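Local coordinates for tudor domain-containing protein 1 (Mus musculus, PDB 4B9W), which binds arginine-methylated Piwi proteins as a molecular scaffold in the piRNA pathway, which represses transposable elements during spermatogenesis, at residues F13-T18 and V165-N170; E43-L48 and L122-Q127; C72-S77 and V96-V101; W82-V87 and F100-N105. One frame throughout, in Å; residues are numbered along the deposited sequence.

Contact 1: residues F13-T18 and V165-N170; sequences FTVDET and VEITAN
A type II beta turn from Thr14 to Glu17, just ahead of strand 18-26, lies against strand 160-168 and sets Val15 on Ile167. Ile167 of the strand points its side chain at the turn. Ile167 CG1 stands beside its own backbone N, anti to the carbonyl carbon (chi1 -47°), and this sends CD1 to the turn. Ile167 CD1 sits 3.3 Å from Phe13 O. The same Ile167 CD1 lies 4.0 Å from both Phe13 CB and Val15 CG2. The methyl thus rests against both the backbone and the side chains of the 13-15 segment. The other branch of Val15 is anti to its backbone N, and Val15 CG1 reaches Val165 O at 3.8 Å. The Phe13 ring itself leads off to meet Phe36 and Met129.

Strands 18-26 and 160-168 are antiparallel neighbours in a mixed sheet, consistent with the staphylococcal nuclease-like part of an extended Tudor domain. The turn carries the chain into that sheet, and backbone bonds tie Asp16 and Glu17 to Val164. The strand has a classic beta bulge here, where Val165 and Glu166 share Gly173 as their partner on the next strand.

No hydrogen bond joins the two segments, so the polar groups are settled otherwise. Thr14 N donates to Glu17 OE1 at 2.9 Å, nearly straight (163°), and Glu17 N returns a bond of 2.9 Å to Thr14 O. This double link ties the ends of the turn together. Glu17 OE2 forms a salt bridge with Lys38, and Asp16 OD1 forms one with Arg163.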
loop_
_atom_site.group_PDB
_atom_site.type_symbol
_atom_site.label_atom_id
_atom_site.label_comp_id
_atom_site.label_asym_id
_atom_site.label_seq_id
_atom_site.Cartn_x
_atom_site.Cartn_y
_atom_site.Cartn_z
ATOM N N PHE A 13 -6.602 22.112 6.297
ATOM C CA PHE A 13 -7.023 23.020 5.223
ATOM C C PHE A 13 -8.497 23.408 5.263
ATOM O O PHE A 13 -9.337 22.705 5.831
ATOM C CB PHE A 13 -6.782 22.359 3.844
ATOM C CG PHE A 13 -5.376 21.899 3.637
ATOM C CD1 PHE A 13 -4.402 22.787 3.179
ATOM C CD2 PHE A 13 -5.007 20.605 3.946
ATOM C CE1 PHE A 13 -3.094 22.379 3.019
ATOM C CE2 PHE A 13 -3.695 20.189 3.773
ATOM C CZ PHE A 13 -2.742 21.072 3.316
ATOM N N THR A 14 -8.812 24.508 4.580
ATOM C CA THR A 14 -10.191 24.824 4.249
ATOM C C THR A 14 -10.462 24.579 2.747
ATOM O O THR A 14 -9.567 24.712 1.893
ATOM C CB THR A 14 -10.550 26.261 4.634
ATOM O OG1 THR A 14 -9.742 27.153 3.878
ATOM C CG2 THR A 14 -10.338 26.501 6.156
ATOM N N VAL A 15 -11.712 24.235 2.441
ATOM C CA VAL A 15 -12.098 23.945 1.069
ATOM C C VAL A 15 -11.879 25.219 0.254
ATOM O O VAL A 15 -12.171 26.314 0.725
ATOM C CB VAL A 15 -13.548 23.423 0.985
ATOM C CG1 VAL A 15 -13.967 23.200 -0.457
ATOM C CG2 VAL A 15 -13.686 22.131 1.791
ATOM N N ASP A 16 -11.287 25.052 -0.928
ATOM C CA ASP A 16 -10.857 26.147 -1.818
ATOM C C ASP A 16 -9.721 27.033 -1.325
ATOM O O ASP A 16 -9.418 28.045 -1.965
ATOM C CB ASP A 16 -12.032 27.020 -2.259
ATOM C CG ASP A 16 -12.879 26.346 -3.294
ATOM O OD1 ASP A 16 -12.365 25.440 -3.999
ATOM O OD2 ASP A 16 -14.067 26.726 -3.409
ATOM N N GLU A 17 -9.049 26.626 -0.248
ATOM C CA GLU A 17 -7.807 27.279 0.161
ATOM C C GLU A 17 -6.770 27.237 -0.964
ATOM O O GLU A 17 -6.578 26.205 -1.607
ATOM C CB GLU A 17 -7.242 26.606 1.405
ATOM C CG GLU A 17 -6.025 27.303 1.987
ATOM C CD GLU A 17 -5.526 26.655 3.269
ATOM O OE1 GLU A 17 -6.316 25.952 3.958
ATOM O OE2 GLU A 17 -4.345 26.874 3.602
ATOM N N THR A 18 -6.119 28.365 -1.227
ATOM C CA THR A 18 -5.010 28.378 -2.185
ATOM C C THR A 18 -3.691 28.607 -1.457
ATOM O O THR A 18 -3.567 29.501 -0.621
ATOM C CB THR A 18 -5.200 29.417 -3.290
ATOM O OG1 THR A 18 -5.273 30.718 -2.700
ATOM C CG2 THR A 18 -6.451 29.141 -4.035
ATOM N N VAL A 165 -9.283 21.482 -3.518
ATOM C CA VAL A 165 -10.668 21.386 -4.035
ATOM C C VAL A 165 -11.512 20.423 -3.197
ATOM O O VAL A 165 -12.696 20.676 -2.953
ATOM C CB VAL A 165 -10.685 20.943 -5.530
ATOM C CG1 VAL A 165 -12.105 20.717 -6.056
ATOM C CG2 VAL A 165 -9.957 21.967 -6.392
ATOM N N GLU A 166 -10.907 19.307 -2.786
ATOM C CA GLU A 166 -11.607 18.349 -1.936
ATOM C C GLU A 166 -10.667 17.813 -0.853
ATOM O O GLU A 166 -9.462 17.621 -1.100
ATOM C CB GLU A 166 -12.249 17.221 -2.769
ATOM C CG GLU A 166 -11.365 16.030 -3.024
ATOM C CD GLU A 166 -11.893 15.126 -4.130
ATOM O OE1 GLU A 166 -13.127 14.878 -4.168
ATOM O OE2 GLU A 166 -11.062 14.650 -4.955
ATOM N N ILE A 167 -11.234 17.607 0.338
ATOM C CA ILE A 167 -10.504 17.191 1.530
ATOM C C ILE A 167 -11.098 15.865 1.926
ATOM O O ILE A 167 -12.308 15.767 2.099
ATOM C CB ILE A 167 -10.695 18.182 2.716
ATOM C CG1 ILE A 167 -10.516 19.646 2.269
ATOM C CG2 ILE A 167 -9.744 17.852 3.872
ATOM C CD1 ILE A 167 -10.325 20.622 3.426
ATOM N N THR A 168 -10.275 14.830 2.029
ATOM C CA THR A 168 -10.726 13.555 2.591
ATOM C C THR A 168 -9.890 13.228 3.839
ATOM O O THR A 168 -8.924 13.942 4.139
ATOM C CB THR A 168 -10.717 12.422 1.534
ATOM O OG1 THR A 168 -9.412 11.861 1.410
ATOM C CG2 THR A 168 -11.183 12.956 0.174
ATOM N N ALA A 169 -10.283 12.195 4.594
ATOM C CA ALA A 169 -9.543 11.800 5.810
ATOM C C ALA A 169 -8.079 11.484 5.484
ATOM O O ALA A 169 -7.170 11.959 6.170
ATOM C CB ALA A 169 -10.196 10.603 6.486
ATOM N N ASN A 170 -7.865 10.712 4.415
ATOM C CA ASN A 170 -6.516 10.264 4.026
ATOM C C ASN A 170 -5.670 11.254 3.166
ATOM O O ASN A 170 -4.518 10.954 2.848
ATOM C CB ASN A 170 -6.603 8.872 3.349
ATOM C CG ASN A 170 -7.075 8.937 1.903
ATOM O OD1 ASN A 170 -6.815 9.902 1.184
ATOM N ND2 ASN A 170 -7.748 7.887 1.461
#

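Contact 2: residues E43-L48 and L122-Q127; sequences EKLDDL and LLLPFQ
Pro125 O accepts from two groups, neither ideally placed; the first is the carboxamide of Gln127, a residue whose CB packs on Leu45 CD2 of the helix. Gln127 NE2 donates to Pro125 O at 3.0 Å, with a bent angle of 137° at the hydrogen. The donor stands above the carbonyl plane. Two successive bends of the Gln127 chain fold the amide back over its own loop. Arg84 adds a weak bond to the same oxygen.

Leu124 carries the contact. Its CG is anti to the backbone N (chi1 -174°), and the two methyls spread over one side of helix 41-57. Leu124 CD1 presses on Lys44 CB at 3.4 Å, tighter than usual for two carbons. Leu124 CD2 lies over the helix backbone, 3.7 Å from Leu45 CA. Leu124 CD2 also meets Leu48 CD2 at 3.9 Å and, nearly at a right angle, the Leu45 side chain. The three helix residues thus form a shallow seat for one leucine. The Lys44 chain runs extended past this seat, and NZ ends on Asp39 O. An alanine at Leu124 would probably open a gap over Lys44, Leu45 and Leu48 and weaken the hold of the loop on the helix.

The helix packs here on the loop that leaves the Tudor core after strand 114-116. Phe126 turns from the helix to Trp8 and Trp10. The chemistry is divided: the two segments share apolar contacts and no hydrogen bond, while Leu124 O and Gln127 N find their partners in Arg84 and Asp102 of the core.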
loop_
_atom_site.group_PDB
_atom_site.type_symbol
_atom_site.label_atom_id
_atom_site.label_comp_id
_atom_site.label_asym_id
_atom_site.label_seq_id
_atom_site.Cartn_x
_atom_site.Cartn_y
_atom_site.Cartn_z
ATOM N N GLU A 43 10.487 25.935 7.706
ATOM C CA GLU A 43 11.445 26.309 8.738
ATOM C C GLU A 43 11.222 25.527 10.044
ATOM O O GLU A 43 12.179 25.047 10.654
ATOM C CB GLU A 43 11.386 27.806 9.011
ATOM C CG GLU A 43 12.393 28.199 10.083
ATOM C CD GLU A 43 12.507 29.684 10.285
ATOM O OE1 GLU A 43 11.661 30.430 9.746
ATOM O OE2 GLU A 43 13.449 30.099 11.000
ATOM N N LYS A 44 9.971 25.418 10.483
ATOM C CA LYS A 44 9.662 24.621 11.675
ATOM C C LYS A 44 10.063 23.154 11.490
ATOM O O LYS A 44 10.548 22.515 12.432
ATOM C CB LYS A 44 8.169 24.705 12.016
ATOM C CG LYS A 44 7.737 26.022 12.630
ATOM C CD LYS A 44 6.227 26.195 12.564
ATOM C CE LYS A 44 5.738 27.317 13.476
ATOM N NZ LYS A 44 4.313 27.625 13.146
ATOM N N LEU A 45 9.861 22.623 10.274
ATOM C CA LEU A 45 10.256 21.250 9.968
ATOM C C LEU A 45 11.783 21.057 9.981
ATOM O O LEU A 45 12.265 20.069 10.525
ATOM C CB LEU A 45 9.679 20.812 8.626
ATOM C CG LEU A 45 10.027 19.401 8.181
ATOM C CD1 LEU A 45 9.514 18.379 9.191
ATOM C CD2 LEU A 45 9.448 19.205 6.786
ATOM N N ASP A 46 12.537 21.989 9.393
ATOM C CA ASP A 46 14.013 22.031 9.567
ATOM C C ASP A 46 14.425 22.052 11.039
ATOM O O ASP A 46 15.329 21.327 11.459
ATOM C CB ASP A 46 14.614 23.286 8.916
ATOM C CG ASP A 46 14.692 23.202 7.406
ATOM O OD1 ASP A 46 14.745 22.080 6.850
ATOM O OD2 ASP A 46 14.719 24.283 6.762
ATOM N N ASP A 47 13.769 22.889 11.831
ATOM C CA ASP A 47 14.129 22.994 13.248
ATOM C C ASP A 47 13.862 21.699 14.029
ATOM O O ASP A 47 14.688 21.283 14.851
ATOM C CB ASP A 47 13.414 24.181 13.892
ATOM C CG ASP A 47 13.938 25.523 13.378
ATOM O OD1 ASP A 47 15.166 25.643 13.145
ATOM O OD2 ASP A 47 13.123 26.450 13.199
ATOM N N LEU A 48 12.721 21.070 13.762
ATOM C CA LEU A 48 12.360 19.801 14.384
ATOM C C LEU A 48 13.368 18.718 14.024
ATOM O O LEU A 48 13.806 17.955 14.885
ATOM C CB LEU A 48 10.949 19.377 13.962
ATOM C CG LEU A 48 10.508 17.966 14.382
ATOM C CD1 LEU A 48 10.554 17.824 15.898
ATOM C CD2 LEU A 48 9.132 17.633 13.839
ATOM N N LEU A 122 6.098 15.907 18.491
ATOM C CA LEU A 122 4.856 15.623 17.772
ATOM C C LEU A 122 3.920 16.830 17.770
ATOM O O LEU A 122 2.771 16.727 17.356
ATOM C CB LEU A 122 4.138 14.421 18.388
ATOM C CG LEU A 122 4.761 13.027 18.283
ATOM C CD1 LEU A 122 3.926 12.062 19.110
ATOM C CD2 LEU A 122 4.847 12.551 16.834
ATOM N N LEU A 123 4.412 17.979 18.211
ATOM C CA LEU A 123 3.601 19.212 18.196
ATOM C C LEU A 123 3.390 19.766 16.775
ATOM O O LEU A 123 2.282 20.171 16.424
ATOM C CB LEU A 123 4.252 20.274 19.084
ATOM C CG LEU A 123 4.350 19.847 20.551
ATOM C CD1 LEU A 123 5.106 20.888 21.374
ATOM C CD2 LEU A 123 2.950 19.619 21.101
ATOM N N LEU A 124 4.449 19.798 15.976
ATOM C CA LEU A 124 4.357 20.229 14.593
ATOM C C LEU A 124 3.485 19.224 13.818
ATOM O O LEU A 124 3.685 18.020 13.910
ATOM C CB LEU A 124 5.750 20.307 13.986
ATOM C CG LEU A 124 5.888 20.875 12.583
ATOM C CD1 LEU A 124 5.688 22.396 12.572
ATOM C CD2 LEU A 124 7.247 20.476 12.031
ATOM N N PRO A 125 2.474 19.711 13.087
ATOM C CA PRO A 125 1.661 18.760 12.310
ATOM C C PRO A 125 2.523 18.003 11.320
ATOM O O PRO A 125 3.513 18.547 10.829
ATOM C CB PRO A 125 0.648 19.664 11.571
ATOM C CG PRO A 125 0.609 20.923 12.379
ATOM C CD PRO A 125 1.952 21.085 13.027
ATOM N N PHE A 126 2.138 16.766 11.012
ATOM C CA PHE A 126 2.805 16.008 9.963
ATOM C C PHE A 126 2.665 16.708 8.613
ATOM O O PHE A 126 1.581 17.156 8.234
ATOM C CB PHE A 126 2.307 14.551 9.908
ATOM C CG PHE A 126 2.621 13.725 11.147
ATOM C CD1 PHE A 126 3.438 14.201 12.180
ATOM C CD2 PHE A 126 2.099 12.431 11.274
ATOM C CE1 PHE A 126 3.704 13.417 13.293
ATOM C CE2 PHE A 126 2.371 11.648 12.397
ATOM C CZ PHE A 126 3.163 12.143 13.405
ATOM N N GLN A 127 3.786 16.799 7.894
ATOM C CA GLN A 127 3.923 17.742 6.761
ATOM C C GLN A 127 3.856 17.102 5.382
ATOM O O GLN A 127 3.723 17.811 4.406
ATOM C CB GLN A 127 5.244 18.499 6.856
ATOM C CG GLN A 127 5.360 19.462 8.013
ATOM C CD GLN A 127 4.380 20.613 7.945
ATOM O OE1 GLN A 127 4.159 21.190 6.885
ATOM N NE2 GLN A 127 3.791 20.966 9.094
#

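Contact 3: residues C72-S77 and V96-V101; sequences CCAFFS and VKVHFV
Ala74 leaves a shallow hollow on strand 71-76, and the ring of Phe100 fills it from strand 96-100. Phe100 CE1 comes 3.6 Å from Ala74 CB, with Phe100 CZ close behind. The same tip of the ring nears two backbone oxygens at its edge: Phe100 CE1 is 3.4 Å from Ala74 O, and Phe100 CZ is 3.8 Å from Phe75 O. Phe100 CG lies anti to the carbonyl carbon (chi1 -73°), which swings the ring across to the other strand.

Phe76 closes the hollow further along. Phe76 CB touches Phe100 CZ at 3.7 Å. The Phe76 ring then turns an edge toward the face of Phe100, with centroids 5.5 Å apart and planes at 64°. Beside the Phe100 ring, Val98 makes a second bump. Val98 CG2 rests 3.9 Å from Ala74 CB, and Val98 CG1 reaches Cys72 SG at 4.5 Å. Leu114 packs on Cys72, Ala74 and Val98 alike.

The two short strand segments run at 98° to each other, 8.5 Å apart at the closest approach of their axes. They are not sheet neighbours, since strand 81-90 pairs with both. They meet instead across the interior of the small SH3-like Tudor barrel, and the alanine allows room for the large ring.

Phe100 also packs on the modified side chain of the bound peptide, and Phe76 on the peptide backbone. The two oxygens at the ring edge probably draw on its slightly positive hydrogens, and together with Phe76 they are likely to steady the ring as a wall of the binding pocket.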
loop_
_atom_site.group_PDB
_atom_site.type_symbol
_atom_site.label_atom_id
_atom_site.label_comp_id
_atom_site.label_asym_id
_atom_site.label_seq_id
_atom_site.Cartn_x
_atom_site.Cartn_y
_atom_site.Cartn_z
ATOM N N CYS A 72 7.317 6.978 15.693
ATOM C CA CYS A 72 8.708 6.791 16.089
ATOM C C CYS A 72 9.589 7.760 15.309
ATOM O O CYS A 72 9.081 8.602 14.542
ATOM C CB CYS A 72 9.149 5.353 15.829
ATOM S SG CYS A 72 8.856 4.773 14.136
ATOM N N CYS A 73 10.893 7.668 15.580
ATOM C CA CYS A 73 11.958 8.277 14.812
ATOM C C CYS A 73 12.585 7.137 14.055
ATOM O O CYS A 73 12.885 6.096 14.646
ATOM C CB CYS A 73 13.034 8.883 15.726
ATOM S SG CYS A 73 12.492 10.258 16.773
ATOM N N ALA A 74 12.801 7.323 12.752
ATOM C CA ALA A 74 13.376 6.281 11.904
ATOM C C ALA A 74 14.536 6.864 11.109
ATOM O O ALA A 74 14.450 7.978 10.629
ATOM C CB ALA A 74 12.315 5.710 10.959
ATOM N N PHE A 75 15.615 6.102 10.982
ATOM C CA PHE A 75 16.790 6.515 10.222
ATOM C C PHE A 75 16.504 6.326 8.732
ATOM O O PHE A 75 16.050 5.273 8.336
ATOM C CB PHE A 75 17.979 5.647 10.672
ATOM C CG PHE A 75 19.258 5.930 9.962
ATOM C CD1 PHE A 75 20.029 7.015 10.312
ATOM C CD2 PHE A 75 19.714 5.089 8.961
ATOM C CE1 PHE A 75 21.223 7.282 9.652
ATOM C CE2 PHE A 75 20.910 5.346 8.303
ATOM C CZ PHE A 75 21.664 6.437 8.649
ATOM N N PHE A 76 16.735 7.352 7.922
ATOM C CA PHE A 76 16.537 7.273 6.465
ATOM C C PHE A 76 17.896 7.190 5.757
ATOM O O PHE A 76 18.676 8.160 5.731
ATOM C CB PHE A 76 15.713 8.481 5.962
ATOM C CG PHE A 76 15.546 8.527 4.467
ATOM C CD1 PHE A 76 15.047 7.426 3.775
ATOM C CD2 PHE A 76 15.911 9.657 3.737
ATOM C CE1 PHE A 76 14.900 7.451 2.400
ATOM C CE2 PHE A 76 15.771 9.682 2.360
ATOM C CZ PHE A 76 15.268 8.576 1.687
ATOM N N SER A 77 18.185 6.016 5.203
ATOM C CA SER A 77 19.498 5.729 4.622
ATOM C C SER A 77 19.777 6.561 3.361
ATOM O O SER A 77 20.932 6.795 3.030
ATOM C CB SER A 77 19.600 4.245 4.282
ATOM O OG SER A 77 18.508 3.930 3.450
ATOM N N VAL A 96 11.019 -3.687 9.890
ATOM C CA VAL A 96 9.807 -2.886 10.025
ATOM C C VAL A 96 9.778 -1.887 8.849
ATOM O O VAL A 96 10.801 -1.247 8.552
ATOM C CB VAL A 96 9.805 -2.126 11.389
ATOM C CG1 VAL A 96 8.573 -1.256 11.534
ATOM C CG2 VAL A 96 9.889 -3.086 12.580
ATOM N N LYS A 97 8.638 -1.768 8.160
ATOM C CA LYS A 97 8.463 -0.673 7.194
ATOM C C LYS A 97 7.849 0.518 7.858
ATOM O O LYS A 97 6.856 0.409 8.580
ATOM C CB LYS A 97 7.605 -1.061 6.000
ATOM C CG LYS A 97 8.287 -2.086 5.139
ATOM C CD LYS A 97 7.673 -2.168 3.779
ATOM C CE LYS A 97 8.417 -3.205 2.977
ATOM N NZ LYS A 97 7.650 -3.542 1.757
ATOM N N VAL A 98 8.434 1.669 7.576
ATOM C CA VAL A 98 8.019 2.903 8.188
ATOM C C VAL A 98 7.614 3.914 7.127
ATOM O O VAL A 98 8.243 3.981 6.069
ATOM C CB VAL A 98 9.136 3.480 9.070
ATOM C CG1 VAL A 98 9.349 2.567 10.260
ATOM C CG2 VAL A 98 10.425 3.681 8.258
ATOM N N HIS A 99 6.545 4.651 7.426
ATOM C CA HIS A 99 6.080 5.786 6.652
ATOM C C HIS A 99 6.669 7.050 7.188
ATOM O O HIS A 99 6.358 7.468 8.303
ATOM C CB HIS A 99 4.560 5.888 6.727
ATOM C CG HIS A 99 4.004 6.995 5.884
ATOM N ND1 HIS A 99 3.636 6.805 4.593
ATOM C CD2 HIS A 99 3.833 8.340 6.154
ATOM C CE1 HIS A 99 3.212 7.988 4.086
ATOM N NE2 HIS A 99 3.341 8.922 5.054
ATOM N N PHE A 100 7.548 7.680 6.415
ATOM C CA PHE A 100 8.115 8.966 6.828
ATOM C C PHE A 100 7.068 10.083 6.684
ATOM O O PHE A 100 6.763 10.512 5.580
ATOM C CB PHE A 100 9.409 9.245 6.024
ATOM C CG PHE A 100 10.557 8.383 6.455
ATOM C CD1 PHE A 100 11.234 8.669 7.627
ATOM C CD2 PHE A 100 10.951 7.276 5.713
ATOM C CE1 PHE A 100 12.283 7.869 8.064
ATOM C CE2 PHE A 100 11.994 6.473 6.136
ATOM C CZ PHE A 100 12.666 6.773 7.313
ATOM N N VAL A 101 6.515 10.530 7.818
ATOM C CA VAL A 101 5.272 11.324 7.858
ATOM C C VAL A 101 5.385 12.760 7.342
ATOM O O VAL A 101 4.384 13.371 6.954
ATOM C CB VAL A 101 4.665 11.374 9.281
ATOM C CG1 VAL A 101 4.232 9.992 9.742
ATOM C CG2 VAL A 101 5.632 11.979 10.282
#

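Contact 4: residues W82-V87 and F100-N105; sequences WYRALV and FVDYGN
Val101 N donates to Arg84 O at 3.3 Å, a long bond, and beyond it the chain turns: Phe100 O takes Gly104 N at 2.8 Å and also Tyr103 N. At the backbone angles of Gly104, a side chain would jam against the preceding carbonyl.

Arg84 meets Asp102 side-on, one nitrogen to each oxygen. Arg84 NE donates to Asp102 OD2 at 2.8 Å, and Arg84 NH2 to Asp102 OD1 at 2.8 Å. Both oxygens use syn lone pairs, and the two flat groups are only 20° apart. A bend at chi3 (-70°) brings the guanidinium there. Asp102 OD1 also takes Gln127 N. One water joins Arg84 N to Asp102 OD2, and a second joins Arg84 O to Asp102 N. Arg84 NH1 also holds Phe121 O and Leu124 O. A methionine at Arg84 would probably leave the buried Asp102 carboxylate without its countercharge and those two carbonyls without their donor.

Val101 CG1 packs on Leu86 CG at 3.7 Å. Tyr83 CB lies 3.8 Å from Phe100 CD1. Tyr103 points its edge at the face of Tyr83 in an offset edge-to-face pair, centroids 5.2 Å apart and planes at 74°. Tyr83 OH is held by Asp79.

Tyr83, Phe100 and Tyr103 all pack on the modified side chain of the peptide, and Asn105 OD1 hydrogen-bonds to it. This is the aromatic cage by which Tudor domains read methylated arginine.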
loop_
_atom_site.group_PDB
_atom_site.type_symbol
_atom_site.label_atom_id
_atom_site.label_comp_id
_atom_site.label_asym_id
_atom_site.label_seq_id
_atom_site.Cartn_x
_atom_site.Cartn_y
_atom_site.Cartn_z
ATOM N N TRP A 82 17.831 11.131 10.855
ATOM C CA TRP A 82 16.599 10.639 11.472
ATOM C C TRP A 82 15.388 11.507 11.145
ATOM O O TRP A 82 15.480 12.730 11.047
ATOM C CB TRP A 82 16.810 10.506 12.959
ATOM C CG TRP A 82 17.856 9.462 13.278
ATOM C CD1 TRP A 82 19.246 9.561 13.132
ATOM C CD2 TRP A 82 17.627 8.102 13.787
ATOM N NE1 TRP A 82 19.864 8.399 13.504
ATOM C CE2 TRP A 82 18.958 7.481 13.910
ATOM C CE3 TRP A 82 16.500 7.358 14.110
ATOM C CZ2 TRP A 82 19.122 6.188 14.377
ATOM C CZ3 TRP A 82 16.679 6.052 14.584
ATOM C CH2 TRP A 82 17.958 5.489 14.725
ATOM N N TYR A 83 14.234 10.886 10.929
ATOM C CA TYR A 83 13.018 11.657 10.726
ATOM C C TYR A 83 11.849 11.023 11.466
ATOM O O TYR A 83 11.939 9.896 11.943
ATOM C CB TYR A 83 12.695 11.745 9.235
ATOM C CG TYR A 83 13.757 12.459 8.429
ATOM C CD1 TYR A 83 13.758 13.837 8.332
ATOM C CD2 TYR A 83 14.770 11.743 7.779
ATOM C CE1 TYR A 83 14.726 14.506 7.614
ATOM C CE2 TYR A 83 15.747 12.402 7.041
ATOM C CZ TYR A 83 15.711 13.785 6.958
ATOM O OH TYR A 83 16.666 14.468 6.242
ATOM N N ARG A 84 10.747 11.761 11.527
ATOM C CA ARG A 84 9.511 11.270 12.110
ATOM C C ARG A 84 8.899 10.215 11.206
ATOM O O ARG A 84 8.992 10.307 9.981
ATOM C CB ARG A 84 8.533 12.410 12.325
ATOM C CG ARG A 84 9.065 13.493 13.266
ATOM C CD ARG A 84 7.964 14.385 13.763
ATOM N NE ARG A 84 7.406 15.252 12.721
ATOM C CZ ARG A 84 6.400 16.095 12.920
ATOM N NH1 ARG A 84 5.830 16.184 14.114
ATOM N NH2 ARG A 84 5.939 16.841 11.917
ATOM N N ALA A 85 8.298 9.204 11.819
ATOM C CA ALA A 85 7.733 8.101 11.075
ATOM C C ALA A 85 6.608 7.413 11.862
ATOM O O ALA A 85 6.479 7.591 13.075
ATOM C CB ALA A 85 8.834 7.117 10.740
ATOM N N LEU A 86 5.767 6.671 11.125
ATOM C CA LEU A 86 4.784 5.756 11.660
ATOM C C LEU A 86 5.108 4.343 11.175
ATOM O O LEU A 86 5.452 4.129 9.996
ATOM C CB LEU A 86 3.360 6.130 11.194
ATOM C CG LEU A 86 2.642 7.335 11.791
ATOM C CD1 LEU A 86 1.407 7.677 10.939
ATOM C CD2 LEU A 86 2.249 7.110 13.256
ATOM N N VAL A 87 4.977 3.373 12.079
ATOM C CA VAL A 87 5.121 1.971 11.720
ATOM C C VAL A 87 3.981 1.569 10.762
ATOM O O VAL A 87 2.792 1.666 11.095
ATOM C CB VAL A 87 5.150 1.086 12.983
ATOM C CG1 VAL A 87 5.151 -0.397 12.630
ATOM C CG2 VAL A 87 6.363 1.441 13.835
ATOM N N PHE A 100 7.548 7.680 6.415
ATOM C CA PHE A 100 8.115 8.966 6.828
ATOM C C PHE A 100 7.068 10.083 6.684
ATOM O O PHE A 100 6.763 10.512 5.580
ATOM C CB PHE A 100 9.409 9.245 6.024
ATOM C CG PHE A 100 10.557 8.383 6.455
ATOM C CD1 PHE A 100 11.234 8.669 7.627
ATOM C CD2 PHE A 100 10.951 7.276 5.713
ATOM C CE1 PHE A 100 12.283 7.869 8.064
ATOM C CE2 PHE A 100 11.994 6.473 6.136
ATOM C CZ PHE A 100 12.666 6.773 7.313
ATOM N N VAL A 101 6.515 10.530 7.818
ATOM C CA VAL A 101 5.272 11.324 7.858
ATOM C C VAL A 101 5.385 12.760 7.342
ATOM O O VAL A 101 4.384 13.371 6.954
ATOM C CB VAL A 101 4.665 11.374 9.281
ATOM C CG1 VAL A 101 4.232 9.992 9.742
ATOM C CG2 VAL A 101 5.632 11.979 10.282
ATOM N N ASP A 102 6.594 13.299 7.337
ATOM C CA ASP A 102 6.806 14.641 6.802
ATOM C C ASP A 102 7.217 14.675 5.323
ATOM O O ASP A 102 7.471 15.761 4.802
ATOM C CB ASP A 102 7.852 15.361 7.644
ATOM C CG ASP A 102 7.381 15.604 9.063
ATOM O OD1 ASP A 102 6.303 16.219 9.254
ATOM O OD2 ASP A 102 8.127 15.225 9.979
ATOM N N TYR A 103 7.269 13.513 4.652
ATOM C CA TYR A 103 7.732 13.441 3.234
ATOM C C TYR A 103 6.885 12.508 2.351
ATOM O O TYR A 103 6.667 12.810 1.189
ATOM C CB TYR A 103 9.237 13.056 3.156
ATOM C CG TYR A 103 10.119 14.029 3.944
ATOM C CD1 TYR A 103 10.342 13.832 5.304
ATOM C CD2 TYR A 103 10.683 15.152 3.339
ATOM C CE1 TYR A 103 11.094 14.723 6.046
ATOM C CE2 TYR A 103 11.465 16.035 4.058
ATOM C CZ TYR A 103 11.651 15.823 5.431
ATOM O OH TYR A 103 12.399 16.699 6.199
ATOM N N GLY A 104 6.437 11.377 2.896
ATOM C CA GLY A 104 5.497 10.505 2.211
ATOM C C GLY A 104 6.080 9.225 1.656
ATOM O O GLY A 104 5.342 8.416 1.093
ATOM N N ASN A 105 7.391 9.035 1.798
ATOM C CA ASN A 105 8.044 7.772 1.423
ATOM C C ASN A 105 7.966 6.726 2.526
ATOM O O ASN A 105 7.838 7.046 3.734
ATOM C CB ASN A 105 9.500 7.969 0.998
ATOM C CG ASN A 105 10.348 8.619 2.070
ATOM O OD1 ASN A 105 9.990 9.656 2.573
ATOM N ND2 ASN A 105 11.481 8.007 2.411
HETATM O O HOH W 1 10.637 14.377 10.142
HETATM O O HOH W 2 9.410 12.351 8.256
#

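Contacts 3 and 4 share Phe100 and Val101, and their centres lie about 5 Å apart. Both reach the five-stranded antiparallel sheet of the Tudor core. Along the chain both fall between the two segments of contact 2. Contact 2 lies about 12 Å from contact 4, centre to centre, and touches it through hydrogen bonds and packing of the 122-127 loop. Helix 41-57 and this loop thus probably buttress the strand and turn that carry cage residues. Contact 1 stands apart in the other, six-stranded sheet, about 20 to 27 Å from the rest between centres. Its segments enclose all the others along the chain, so the Tudor core is an insertion in the second lobe, as in extended Tudor domains.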